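Local coordinates for protein D-isomer specific 2-hydroxyacid dehydrogenase NAD-binding (Xanthobacter autotrophicus, PDB 4XA8) that probably acts as an NAD(P)-dependent oxidoreductase of the D-2-hydroxyacid dehydrogenase family, binding its dinucleotide cofactor and working on 2-hydroxy or 2-oxo acids, at residues V11-V16 / R36-G41; Q20-A25 / S286-R291; L224-K229 / S250-E255. One frame throughout, in Å; residues are numbered along the deposited sequence.

Contact 1 of 3, residues V11-V16 / R36-G41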
ATOM      1  N   VAL A  11      23.261  22.155 -17.806  1.00 32.79           N
ATOM      2  CA  VAL A  11      22.079  22.889 -17.361  1.00 31.99           C
ATOM      3  C   VAL A  11      20.947  21.907 -17.030  1.00 30.87           C
ATOM      4  O   VAL A  11      20.685  20.982 -17.796  1.00 29.46           O
ATOM      5  CB  VAL A  11      21.579  23.929 -18.412  1.00 33.69           C
ATOM      6  CG1 VAL A  11      21.038  23.255 -19.670  1.00 33.97           C
ATOM      7  CG2 VAL A  11      20.479  24.795 -17.824  1.00 34.13           C
ATOM      8  N   PHE A  12      20.292  22.156 -15.905  1.00 27.82           N
ATOM      9  CA  PHE A  12      19.172  21.371 -15.411  1.00 28.46           C
ATOM     10  C   PHE A  12      17.868  22.168 -15.481  1.00 28.93           C
ATOM     11  O   PHE A  12      17.802  23.342 -15.008  1.00 29.23           O
ATOM     12  CB  PHE A  12      19.403  21.095 -13.916  1.00 30.28           C
ATOM     13  CG  PHE A  12      18.315  20.285 -13.260  1.00 30.97           C
ATOM     14  CD1 PHE A  12      17.200  20.889 -12.725  1.00 31.53           C
ATOM     15  CD2 PHE A  12      18.427  18.899 -13.172  1.00 33.42           C
ATOM     16  CE1 PHE A  12      16.217  20.124 -12.080  1.00 31.05           C
ATOM     17  CE2 PHE A  12      17.432  18.140 -12.562  1.00 30.74           C
ATOM     18  CZ  PHE A  12      16.346  18.772 -11.999  1.00 30.05           C
ATOM     19  N   TYR A  13      16.826  21.538 -16.015  1.00 27.89           N
ATOM     20  CA  TYR A  13      15.495  22.111 -15.923  1.00 29.41           C
ATOM     21  C   TYR A  13      14.446  21.044 -15.572  1.00 27.57           C
ATOM     22  O   TYR A  13      14.263  20.049 -16.295  1.00 27.02           O
ATOM     23  CB  TYR A  13      15.050  22.835 -17.213  1.00 28.91           C
ATOM     24  CG  TYR A  13      13.708  23.495 -17.021  1.00 29.38           C
ATOM     25  CD1 TYR A  13      12.534  22.770 -17.181  1.00 30.84           C
ATOM     26  CD2 TYR A  13      13.603  24.823 -16.619  1.00 31.25           C
ATOM     27  CE1 TYR A  13      11.291  23.341 -16.953  1.00 32.16           C
ATOM     28  CE2 TYR A  13      12.359  25.415 -16.402  1.00 31.97           C
ATOM     29  CZ  TYR A  13      11.206  24.662 -16.572  1.00 31.81           C
ATOM     30  OH  TYR A  13       9.946  25.202 -16.354  1.00 33.50           O
ATOM     31  N   SER A  14      13.702  21.292 -14.507  1.00 27.69           N
ATOM     32  CA  SER A  14      12.469  20.522 -14.280  1.00 29.82           C
ATOM     33  C   SER A  14      11.542  21.227 -13.281  1.00 32.20           C
ATOM     34  O   SER A  14      12.003  21.721 -12.280  1.00 35.51           O
ATOM     35  CB  SER A  14      12.791  19.118 -13.796  1.00 30.49           C
ATOM     36  OG  SER A  14      11.585  18.429 -13.445  1.00 30.01           O
ATOM     37  N   ALA A  15      10.245  21.280 -13.567  1.00 33.90           N
ATOM     38  CA  ALA A  15       9.261  21.800 -12.578  1.00 34.95           C
ATOM     39  C   ALA A  15       8.817  20.719 -11.589  1.00 33.95           C
ATOM     40  O   ALA A  15       8.092  21.026 -10.624  1.00 36.31           O
ATOM     41  CB  ALA A  15       8.048  22.364 -13.303  1.00 38.00           C
ATOM     42  N   VAL A  16       9.239  19.471 -11.818  1.00 32.05           N
ATOM     43  CA  VAL A  16       8.760  18.328 -11.015  1.00 35.10           C
ATOM     44  C   VAL A  16       9.911  17.566 -10.319  1.00 35.47           C
ATOM     45  O   VAL A  16       9.704  16.488  -9.798  1.00 40.10           O
ATOM     46  CB  VAL A  16       7.817  17.387 -11.830  1.00 34.84           C
ATOM     47  CG1 VAL A  16       6.596  18.133 -12.317  1.00 36.32           C
ATOM     48  CG2 VAL A  16       8.526  16.781 -13.031  1.00 36.79           C
ATOM     49  N   ARG A  36      24.357  24.059 -13.695  1.00 37.96           N
ATOM     50  CA  ARG A  36      23.611  25.271 -13.566  1.00 37.80           C
ATOM     51  C   ARG A  36      22.137  24.910 -13.580  1.00 38.34           C
ATOM     52  O   ARG A  36      21.645  24.225 -14.500  1.00 35.95           O
ATOM     53  CB  ARG A  36      23.949  26.191 -14.716  1.00 39.87           C
ATOM     54  CG  ARG A  36      25.439  26.429 -14.875  1.00 41.62           C
ATOM     55  CD  ARG A  36      25.729  27.268 -16.097  1.00 43.77           C
ATOM     56  NE  ARG A  36      27.160  27.381 -16.282  1.00 47.01           N
ATOM     57  CZ  ARG A  36      27.746  28.072 -17.254  1.00 50.06           C
ATOM     58  NH1 ARG A  36      27.028  28.728 -18.166  1.00 51.28           N
ATOM     59  NH2 ARG A  36      29.067  28.104 -17.303  1.00 52.49           N
ATOM     60  N   ILE A  37      21.436  25.362 -12.542  1.00 38.52           N
ATOM     61  CA  ILE A  37      20.014  25.044 -12.381  1.00 38.27           C
ATOM     62  C   ILE A  37      19.228  26.182 -12.991  1.00 37.98           C
ATOM     63  O   ILE A  37      19.337  27.330 -12.531  1.00 39.85           O
ATOM     64  CB  ILE A  37      19.648  24.850 -10.900  1.00 38.38           C
ATOM     65  CG1 ILE A  37      20.432  23.657 -10.344  1.00 39.86           C
ATOM     66  CG2 ILE A  37      18.146  24.578 -10.721  1.00 38.63           C
ATOM     67  CD1 ILE A  37      20.464  23.595  -8.813  1.00 44.15           C
ATOM     68  N   ALA A  38      18.464  25.881 -14.038  1.00 35.11           N
ATOM     69  CA  ALA A  38      17.586  26.867 -14.650  1.00 36.77           C
ATOM     70  C   ALA A  38      16.344  26.941 -13.814  1.00 39.21           C
ATOM     71  O   ALA A  38      15.848  25.903 -13.342  1.00 36.36           O
ATOM     72  CB  ALA A  38      17.209  26.470 -16.070  1.00 36.01           C
ATOM     73  N   ARG A  39      15.815  28.156 -13.706  1.00 37.73           N
ATOM     74  CA  ARG A  39      14.657  28.488 -12.882  1.00 42.70           C
ATOM     75  C   ARG A  39      13.363  27.952 -13.490  1.00 42.04           C
ATOM     76  O   ARG A  39      13.115  28.147 -14.680  1.00 39.52           O
ATOM     77  CB  ARG A  39      14.614  30.030 -12.772  1.00 44.53           C
ATOM     78  CG  ARG A  39      13.422  30.584 -12.072  1.00 46.47           C
ATOM     79  CD  ARG A  39      13.705  31.993 -11.608  1.00 50.44           C
ATOM     80  NE  ARG A  39      13.687  32.947 -12.717  1.00 48.46           N
ATOM     81  CZ  ARG A  39      14.064  34.216 -12.597  1.00 53.87           C
ATOM     82  NH1 ARG A  39      14.501  34.673 -11.429  1.00 57.18           N
ATOM     83  NH2 ARG A  39      14.007  35.042 -13.633  1.00 53.25           N
ATOM     84  N   ALA A  40      12.565  27.245 -12.697  1.00 41.80           N
ATOM     85  CA  ALA A  40      11.251  26.772 -13.158  1.00 42.56           C
ATOM     86  C   ALA A  40      10.448  27.954 -13.710  1.00 45.13           C
ATOM     87  O   ALA A  40      10.514  29.068 -13.173  1.00 43.18           O
ATOM     88  CB  ALA A  40      10.479  26.077 -12.040  1.00 45.02           C
ATOM     89  N   GLY A  41       9.718  27.716 -14.799  1.00 43.07           N
ATOM     90  CA  GLY A  41       8.864  28.746 -15.377  1.00 46.72           C
ATOM     91  C   GLY A  41       9.536  29.324 -16.603  1.00 46.22           C
ATOM     92  O   GLY A  41       9.275  28.890 -17.712  1.00 48.69           O
TER
HETATM   93  O   HOH W   1      14.645  23.531 -12.750  1.00 31.67           O

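Contact 2 of 3, residues Q20-A25 / S286-R291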
ATOM      1  N   GLN A  20      18.712  21.097  -6.927  1.00 37.20           N
ATOM      2  CA  GLN A  20      19.841  20.985  -5.991  1.00 40.03           C
ATOM      3  C   GLN A  20      20.310  19.554  -5.677  1.00 38.59           C
ATOM      4  O   GLN A  20      21.498  19.302  -5.555  1.00 35.18           O
ATOM      5  CB  GLN A  20      19.537  21.738  -4.684  1.00 47.77           C
ATOM      6  CG  GLN A  20      20.089  23.160  -4.660  1.00 54.57           C
ATOM      7  CD  GLN A  20      21.631  23.213  -4.741  1.00 58.93           C
ATOM      8  OE1 GLN A  20      22.336  22.394  -4.138  1.00 61.91           O
ATOM      9  NE2 GLN A  20      22.149  24.167  -5.505  1.00 61.51           N
ATOM     10  N   ASP A  21      19.378  18.618  -5.547  1.00 37.68           N
ATOM     11  CA  ASP A  21      19.719  17.230  -5.283  1.00 38.97           C
ATOM     12  C   ASP A  21      20.456  16.646  -6.482  1.00 34.01           C
ATOM     13  O   ASP A  21      21.343  15.821  -6.319  1.00 31.65           O
ATOM     14  CB  ASP A  21      18.468  16.396  -5.092  1.00 42.46           C
ATOM     15  CG  ASP A  21      17.732  16.727  -3.835  1.00 49.49           C
ATOM     16  OD1 ASP A  21      18.309  17.376  -2.935  1.00 55.86           O
ATOM     17  OD2 ASP A  21      16.563  16.297  -3.747  1.00 54.41           O
ATOM     18  N   TRP A  22      20.052  17.031  -7.690  1.00 30.69           N
ATOM     19  CA  TRP A  22      20.726  16.549  -8.878  1.00 30.23           C
ATOM     20  C   TRP A  22      22.107  17.164  -8.991  1.00 30.70           C
ATOM     21  O   TRP A  22      23.040  16.501  -9.411  1.00 30.95           O
ATOM     22  CB  TRP A  22      19.898  16.835 -10.142  1.00 28.78           C
ATOM     23  CG  TRP A  22      18.816  15.874 -10.312  1.00 27.87           C
ATOM     24  CD1 TRP A  22      17.537  15.957  -9.798  1.00 29.84           C
ATOM     25  CD2 TRP A  22      18.903  14.608 -10.976  1.00 28.39           C
ATOM     26  NE1 TRP A  22      16.818  14.837 -10.149  1.00 29.94           N
ATOM     27  CE2 TRP A  22      17.638  13.999 -10.877  1.00 30.80           C
ATOM     28  CE3 TRP A  22      19.935  13.923 -11.629  1.00 29.14           C
ATOM     29  CZ2 TRP A  22      17.385  12.746 -11.407  1.00 32.11           C
ATOM     30  CZ3 TRP A  22      19.663  12.681 -12.178  1.00 30.05           C
ATOM     31  CH2 TRP A  22      18.396  12.131 -12.088  1.00 32.39           C
ATOM     32  N   LYS A  23      22.229  18.438  -8.633  1.00 32.52           N
ATOM     33  CA  LYS A  23      23.510  19.132  -8.678  1.00 32.88           C
ATOM     34  C   LYS A  23      24.513  18.456  -7.727  1.00 34.11           C
ATOM     35  O   LYS A  23      25.660  18.193  -8.112  1.00 31.64           O
ATOM     36  CB  LYS A  23      23.334  20.610  -8.337  1.00 35.97           C
ATOM     37  CG  LYS A  23      24.623  21.432  -8.333  1.00 38.84           C
ATOM     38  CD  LYS A  23      24.345  22.929  -8.258  1.00 41.82           C
ATOM     39  CE  LYS A  23      25.639  23.751  -8.331  1.00 46.27           C
ATOM     40  NZ  LYS A  23      25.374  25.175  -8.691  1.00 47.49           N
ATOM     41  N   SER A  24      24.066  18.150  -6.515  1.00 33.49           N
ATOM     42  CA  SER A  24      24.931  17.499  -5.531  1.00 37.56           C
ATOM     43  C   SER A  24      25.433  16.142  -5.991  1.00 37.24           C
ATOM     44  O   SER A  24      26.611  15.823  -5.853  1.00 36.78           O
ATOM     45  CB  SER A  24      24.185  17.311  -4.230  1.00 40.07           C
ATOM     46  OG  SER A  24      23.969  18.584  -3.672  1.00 45.02           O
ATOM     47  N   ALA A  25      24.519  15.361  -6.542  1.00 35.69           N
ATOM     48  CA  ALA A  25      24.821  14.025  -7.036  1.00 36.28           C
ATOM     49  C   ALA A  25      25.774  14.063  -8.247  1.00 34.03           C
ATOM     50  O   ALA A  25      26.753  13.300  -8.313  1.00 34.25           O
ATOM     51  CB  ALA A  25      23.511  13.294  -7.396  1.00 35.48           C
ATOM     52  N   SER A 286       7.289   6.897 -10.717  1.00 39.37           N
ATOM     53  CA  SER A 286       8.306   6.816 -11.751  1.00 45.30           C
ATOM     54  C   SER A 286       9.430   7.851 -11.528  1.00 46.02           C
ATOM     55  O   SER A 286      10.120   8.242 -12.488  1.00 45.64           O
ATOM     56  CB  SER A 286       7.611   7.106 -13.101  1.00 47.49           C
ATOM     57  OG  SER A 286       6.779   8.278 -12.972  1.00 49.48           O
ATOM     58  N   ILE A 287       9.658   8.247 -10.281  1.00 50.29           N
ATOM     59  CA  ILE A 287      10.649   9.298  -9.953  1.00 48.55           C
ATOM     60  C   ILE A 287      12.120   8.893 -10.215  1.00 43.21           C
ATOM     61  O   ILE A 287      12.575   7.819  -9.851  1.00 41.76           O
ATOM     62  CB  ILE A 287      10.420   9.866  -8.516  1.00 52.21           C
ATOM     63  CG1 ILE A 287      11.062  11.260  -8.358  1.00 55.65           C
ATOM     64  CG2 ILE A 287      10.929   8.923  -7.457  1.00 53.56           C
ATOM     65  CD1 ILE A 287      10.116  12.417  -8.667  1.00 57.85           C
ATOM     66  N   ALA A 288      12.869   9.743 -10.922  1.00 38.38           N
ATOM     67  CA  ALA A 288      14.306   9.533 -11.070  1.00 37.18           C
ATOM     68  C   ALA A 288      15.130   9.850  -9.802  1.00 36.39           C
ATOM     69  O   ALA A 288      14.918  10.872  -9.100  1.00 38.75           O
ATOM     70  CB  ALA A 288      14.832  10.320 -12.262  1.00 37.04           C
ATOM     71  N   ILE A 289      16.082   8.976  -9.526  1.00 36.42           N
ATOM     72  CA  ILE A 289      16.871   9.017  -8.288  1.00 38.61           C
ATOM     73  C   ILE A 289      18.248   9.549  -8.598  1.00 32.85           C
ATOM     74  O   ILE A 289      19.012   8.911  -9.327  1.00 33.14           O
ATOM     75  CB  ILE A 289      17.100   7.627  -7.660  1.00 40.31           C
ATOM     76  CG1 ILE A 289      15.796   6.849  -7.456  1.00 45.80           C
ATOM     77  CG2 ILE A 289      17.854   7.762  -6.322  1.00 40.52           C
ATOM     78  CD1 ILE A 289      14.866   7.483  -6.479  1.00 46.18           C
ATOM     79  N   PRO A 290      18.578  10.717  -8.073  1.00 33.57           N
ATOM     80  CA  PRO A 290      19.853  11.367  -8.478  1.00 32.49           C
ATOM     81  C   PRO A 290      21.114  10.513  -8.247  1.00 33.43           C
ATOM     82  O   PRO A 290      21.950  10.410  -9.123  1.00 31.17           O
ATOM     83  CB  PRO A 290      19.884  12.610  -7.594  1.00 33.31           C
ATOM     84  CG  PRO A 290      18.446  12.970  -7.473  1.00 33.17           C
ATOM     85  CD  PRO A 290      17.671  11.669  -7.403  1.00 33.49           C
ATOM     86  N   ARG A 291      21.198   9.860  -7.093  1.00 34.13           N
ATOM     87  CA  ARG A 291      22.395   9.116  -6.721  1.00 38.08           C
ATOM     88  C   ARG A 291      22.652   7.972  -7.712  1.00 38.63           C
ATOM     89  O   ARG A 291      23.790   7.723  -8.093  1.00 39.73           O
ATOM     90  CB  ARG A 291      22.257   8.594  -5.277  1.00 42.31           C
ATOM     91  CG  ARG A 291      23.505   7.968  -4.688  1.00 49.21           C
ATOM     92  CD  ARG A 291      23.324   7.667  -3.207  1.00 54.80           C
ATOM     93  NE  ARG A 291      22.013   7.077  -2.940  1.00 57.43           N
ATOM     94  CZ  ARG A 291      21.662   5.819  -3.215  1.00 63.60           C
ATOM     95  NH1 ARG A 291      22.528   4.963  -3.755  1.00 65.21           N
ATOM     96  NH2 ARG A 291      20.427   5.402  -2.922  1.00 70.34           N
TER
HETATM   97  O   HOH W   2      14.249  13.574  -9.219  1.00 36.31           O

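Contact 3 of 3, residues L224-K229 / S250-E255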
ATOM      1  N   LEU A 224     -16.319   0.879 -17.811  1.00 30.06           N
ATOM      2  CA  LEU A 224     -16.071   0.443 -16.450  1.00 30.00           C
ATOM      3  C   LEU A 224     -17.377   0.255 -15.715  1.00 29.28           C
ATOM      4  O   LEU A 224     -18.318   0.973 -15.970  1.00 32.18           O
ATOM      5  CB  LEU A 224     -15.224   1.489 -15.728  1.00 27.98           C
ATOM      6  CG  LEU A 224     -13.781   1.647 -16.199  1.00 26.13           C
ATOM      7  CD1 LEU A 224     -13.205   2.927 -15.602  1.00 26.60           C
ATOM      8  CD2 LEU A 224     -12.983   0.400 -15.786  1.00 26.38           C
ATOM      9  N   PRO A 225     -17.429  -0.688 -14.764  1.00 29.70           N
ATOM     10  CA  PRO A 225     -18.614  -0.821 -13.913  1.00 30.53           C
ATOM     11  C   PRO A 225     -18.813   0.385 -13.012  1.00 32.40           C
ATOM     12  O   PRO A 225     -17.848   0.953 -12.532  1.00 29.56           O
ATOM     13  CB  PRO A 225     -18.294  -2.040 -13.032  1.00 30.71           C
ATOM     14  CG  PRO A 225     -16.811  -2.115 -13.004  1.00 29.12           C
ATOM     15  CD  PRO A 225     -16.310  -1.536 -14.306  1.00 28.14           C
ATOM     16  N   ARG A 226     -20.060   0.731 -12.723  1.00 34.41           N
ATOM     17  CA  ARG A 226     -20.338   1.803 -11.794  1.00 35.05           C
ATOM     18  C   ARG A 226     -19.750   1.455 -10.426  1.00 34.35           C
ATOM     19  O   ARG A 226     -19.846   0.322  -9.925  1.00 32.69           O
ATOM     20  CB  ARG A 226     -21.849   2.084 -11.713  1.00 39.80           C
ATOM     21  CG  ARG A 226     -22.175   3.110 -10.647  1.00 40.61           C
ATOM     22  CD  ARG A 226     -23.556   3.719 -10.763  1.00 43.75           C
ATOM     23  NE  ARG A 226     -23.678   4.788  -9.770  1.00 43.71           N
ATOM     24  CZ  ARG A 226     -23.487   6.095  -9.981  1.00 42.99           C
ATOM     25  NH1 ARG A 226     -23.156   6.600 -11.170  1.00 40.73           N
ATOM     26  NH2 ARG A 226     -23.613   6.919  -8.958  1.00 43.08           N
ATOM     27  N   GLY A 227     -19.032   2.406  -9.859  1.00 30.58           N
ATOM     28  CA  GLY A 227     -18.328   2.160  -8.612  1.00 31.48           C
ATOM     29  C   GLY A 227     -16.884   1.718  -8.752  1.00 27.04           C
ATOM     30  O   GLY A 227     -16.247   1.404  -7.761  1.00 29.06           O
ATOM     31  N   ALA A 228     -16.349   1.733  -9.967  1.00 26.08           N
ATOM     32  CA  ALA A 228     -15.013   1.315 -10.215  1.00 25.13           C
ATOM     33  C   ALA A 228     -14.025   2.230  -9.509  1.00 24.48           C
ATOM     34  O   ALA A 228     -14.318   3.384  -9.206  1.00 26.37           O
ATOM     35  CB  ALA A 228     -14.705   1.277 -11.722  1.00 24.96           C
ATOM     36  N   LYS A 229     -12.852   1.671  -9.241  1.00 23.89           N
ATOM     37  CA  LYS A 229     -11.726   2.397  -8.645  1.00 25.32           C
ATOM     38  C   LYS A 229     -10.586   2.539  -9.681  1.00 25.41           C
ATOM     39  O   LYS A 229     -10.207   1.575 -10.318  1.00 24.75           O
ATOM     40  CB  LYS A 229     -11.286   1.674  -7.388  1.00 28.66           C
ATOM     41  CG  LYS A 229     -12.495   1.561  -6.430  1.00 33.68           C
ATOM     42  CD  LYS A 229     -12.436   0.432  -5.459  1.00 40.70           C
ATOM     43  CE  LYS A 229     -13.500   0.557  -4.356  1.00 41.50           C
ATOM     44  NZ  LYS A 229     -12.805   0.498  -3.010  1.00 46.19           N
ATOM     45  N   SER A 250     -20.094  12.103 -11.104  1.00 40.68           N
ATOM     46  CA  SER A 250     -21.360  11.388 -11.220  1.00 40.90           C
ATOM     47  C   SER A 250     -21.409  10.130 -10.334  1.00 39.87           C
ATOM     48  O   SER A 250     -22.461   9.457 -10.232  1.00 39.76           O
ATOM     49  CB  SER A 250     -21.583  10.995 -12.674  1.00 41.03           C
ATOM     50  OG  SER A 250     -20.607  10.018 -13.061  1.00 39.72           O
ATOM     51  N   GLY A 251     -20.274   9.767  -9.752  1.00 39.13           N
ATOM     52  CA  GLY A 251     -20.166   8.549  -8.987  1.00 37.99           C
ATOM     53  C   GLY A 251     -19.942   7.323  -9.851  1.00 37.12           C
ATOM     54  O   GLY A 251     -19.955   6.234  -9.333  1.00 37.57           O
ATOM     55  N   HIS A 252     -19.715   7.489 -11.152  1.00 34.59           N
ATOM     56  CA  HIS A 252     -19.386   6.358 -11.986  1.00 34.33           C
ATOM     57  C   HIS A 252     -18.065   5.707 -11.564  1.00 32.00           C
ATOM     58  O   HIS A 252     -17.937   4.494 -11.556  1.00 30.69           O
ATOM     59  CB  HIS A 252     -19.374   6.713 -13.498  1.00 35.48           C
ATOM     60  CG  HIS A 252     -19.261   5.505 -14.363  1.00 35.41           C
ATOM     61  ND1 HIS A 252     -20.215   4.513 -14.354  1.00 36.83           N
ATOM     62  CD2 HIS A 252     -18.268   5.067 -15.178  1.00 34.79           C
ATOM     63  CE1 HIS A 252     -19.842   3.542 -15.169  1.00 35.65           C
ATOM     64  NE2 HIS A 252     -18.659   3.842 -15.666  1.00 34.34           N
ATOM     65  N   ILE A 253     -17.072   6.531 -11.250  1.00 31.70           N
ATOM     66  CA  ILE A 253     -15.859   6.075 -10.625  1.00 29.51           C
ATOM     67  C   ILE A 253     -16.031   6.502  -9.202  1.00 29.43           C
ATOM     68  O   ILE A 253     -16.267   7.684  -8.928  1.00 30.18           O
ATOM     69  CB  ILE A 253     -14.622   6.708 -11.292  1.00 29.25           C
ATOM     70  CG1 ILE A 253     -14.456   6.121 -12.702  1.00 30.99           C
ATOM     71  CG2 ILE A 253     -13.358   6.400 -10.528  1.00 28.75           C
ATOM     72  CD1 ILE A 253     -13.362   6.721 -13.525  1.00 32.18           C
ATOM     73  N   ALA A 254     -15.894   5.534  -8.293  1.00 27.99           N
ATOM     74  CA  ALA A 254     -16.084   5.769  -6.872  1.00 27.99           C
ATOM     75  C   ALA A 254     -14.894   6.476  -6.184  1.00 26.95           C
ATOM     76  O   ALA A 254     -15.077   7.302  -5.237  1.00 26.96           O
ATOM     77  CB  ALA A 254     -16.393   4.464  -6.169  1.00 28.02           C
ATOM     78  N   GLU A 255     -13.695   6.135  -6.620  1.00 27.30           N
ATOM     79  CA  GLU A 255     -12.475   6.679  -6.047  1.00 27.29           C
ATOM     80  C   GLU A 255     -11.302   6.496  -6.982  1.00 25.25           C
ATOM     81  O   GLU A 255     -11.342   5.669  -7.883  1.00 25.35           O
ATOM     82  CB  GLU A 255     -12.183   6.069  -4.626  1.00 31.00           C
ATOM     83  CG  GLU A 255     -12.422   4.602  -4.496  1.00 33.05           C
ATOM     84  CD  GLU A 255     -12.262   4.037  -3.067  1.00 34.99           C
ATOM     85  OE1 GLU A 255     -11.329   3.227  -2.876  1.00 30.63           O
ATOM     86  OE2 GLU A 255     -13.058   4.369  -2.142  1.00 35.45           O
TER
HETATM   87  O   HOH W   3     -22.905   4.937 -13.642  1.00 46.32           O

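Contact 1 of 3, residues V11-V16 / R36-G41
Tyr13 carries the side-chain part of this contact. Its CG stands anti to the backbone N (chi1 -176°), which sends the ring out along the segment 36-41 so that one edge, the CD2 and CE2 side, runs beside that backbone. The methyl CB of Ala38 meets this edge at CD2, 4.0 Å away, and the carbonyl O of Arg39 lies near the ring plane, 3.3 Å from CE2. At the tip, Tyr13 OH accepts a nearly straight hydrogen bond from Gly41 N (3.0 Å, 170°). Ala38 suits its place because its short side chain, pointing at strand 9-13, fits between the tyrosine edge and Val11, whose CG2 is 4.1 Å from Ala38 CB. Gly41 has a positive phi, at which a side chain would jam against the preceding carbonyl O.

Behind the tyrosine the two strands run parallel: Phe12 N donates to Arg36 O, and Ala38 N to Phe12 O, both at 2.8 Å and nearly along the C=O axes. Phe12 projects to the face shared with Ile37 and turns its ring toward Trp22 of helix 19-29, while Val11 and the start of the Arg36 side chain lie on the other face. Beyond the strand pairing water 1 bridges the backbones, accepting from Ser14 N and donating to Ala38 O. An alanine in place of Tyr13 would probably leave the segment 38-41 less firmly fixed, since the bond to Gly41 N and the ring edge against Ala38 would both be lost.

Ser14 OG accepts from Val16 N in an ST turn as the chain leaves the strand. The pairing joins the two strands of a right-handed beta-alpha-beta unit, strand 9-13, helix 19-29 and strand 34-37, at one border of the parallel sheet in the N-terminal part of the fold.

Contact 2 of 3, residues Q20-A25 / S286-R291
The Pro290 ring lies nearly flat over one face of the Trp22 indole. Its CG, the closest of its atoms to the ring plane, stands 3.6 Å from the centroid of the five-membered ring and 12° off the normal, a CH-pi contact. Trp22 reaches this position with CG anti to the carbonyl carbon (chi1 -79°), and chi2 of 88° turns the indole broadside to the proline. At the edge, Ala288 CB sits in plane, 3.6 Å from CZ2, a methyl small enough to fit there. NE1 also points along the ring plane, to water 2, which donates to Ala288 O.

One turn on, Ala25 CB rests 3.7 Å from Pro290 CB, its small size letting the backbones come close. Proline suits the first turn of helix 290-306, where a backbone N-H is not needed, and Ile289 before it is the N-cap residue. Asp21 OD2 turns to His138 of the second subunit, and Pro139 of that subunit packs on Pro290. Helix 19-29 thus packs on the first turn of helix 290-306, bringing the C-terminal helix back onto the N-terminal part of the fold just beyond Ser286, an NADPH-binding residue whose cofactor is absent from this chain.

Contact 3 of 3, residues L224-K229 / S250-E255
The two segments run parallel: a type II turn from Pro225 to Ala228 leads into strand 228-232, Gly227 N donates to His252 O, and Ala254 N donates in the carbonyl plane to Ala228 O at 2.8 Å. Arg226, CG anti to its backbone N (chi1 174°) and extended as far as NE, reaches end-on to Ser250 O. NH1 and NH2 both donate to that one atom at 3.1 Å, with the oxygen near the guanidinium plane. Gly251 O lies over a guanidinium face, 3.5 Å above the plane. Gly251 closes helix 241-250 in a Schellman motif, and a side chain there would strike Arg226 NH2.

The His252 ring has its edge toward Leu224 O, and water 3 joins its ND1 to Arg226 NH1. On the face of the sheet opposite Ala228 and Ile253, Lys229 and Glu255 lie side by side, and Lys229 NZ forms a salt bridge with Glu255 OE1 (3.1 Å), its hydrogen bond weak. NZ is also paired with Asp121, and OE1 with His118. Ile253 turns onto Leu244, Ala247 and Leu248 of helix 241-250, which links strands 228-232 and 253-258, while strand 201-204 flanks strand 228-232 on its other edge.

Overall arrangement
From the N terminus, strand 9-13 opens contact 1, which closes when the chain returns as strand 34-37 after helix 19-29. That helix also opens contact 2, so the two cross along the chain; contact 2 closes some 260 residues later at the start of helix 290-306. They touch where Ile37 packs on Gln20 and Lys23, and both meet the second subunit. Within the long excursion spanned by contact 2, contact 3 closes a short beta-alpha-beta loop in the cofactor-binding domain, its centre about 38 Å from that of contact 1. Contacts 1 and 3 thus each join neighbouring strands of separate parallel sheets, while contact 2 ties the first helix of the chain to the last.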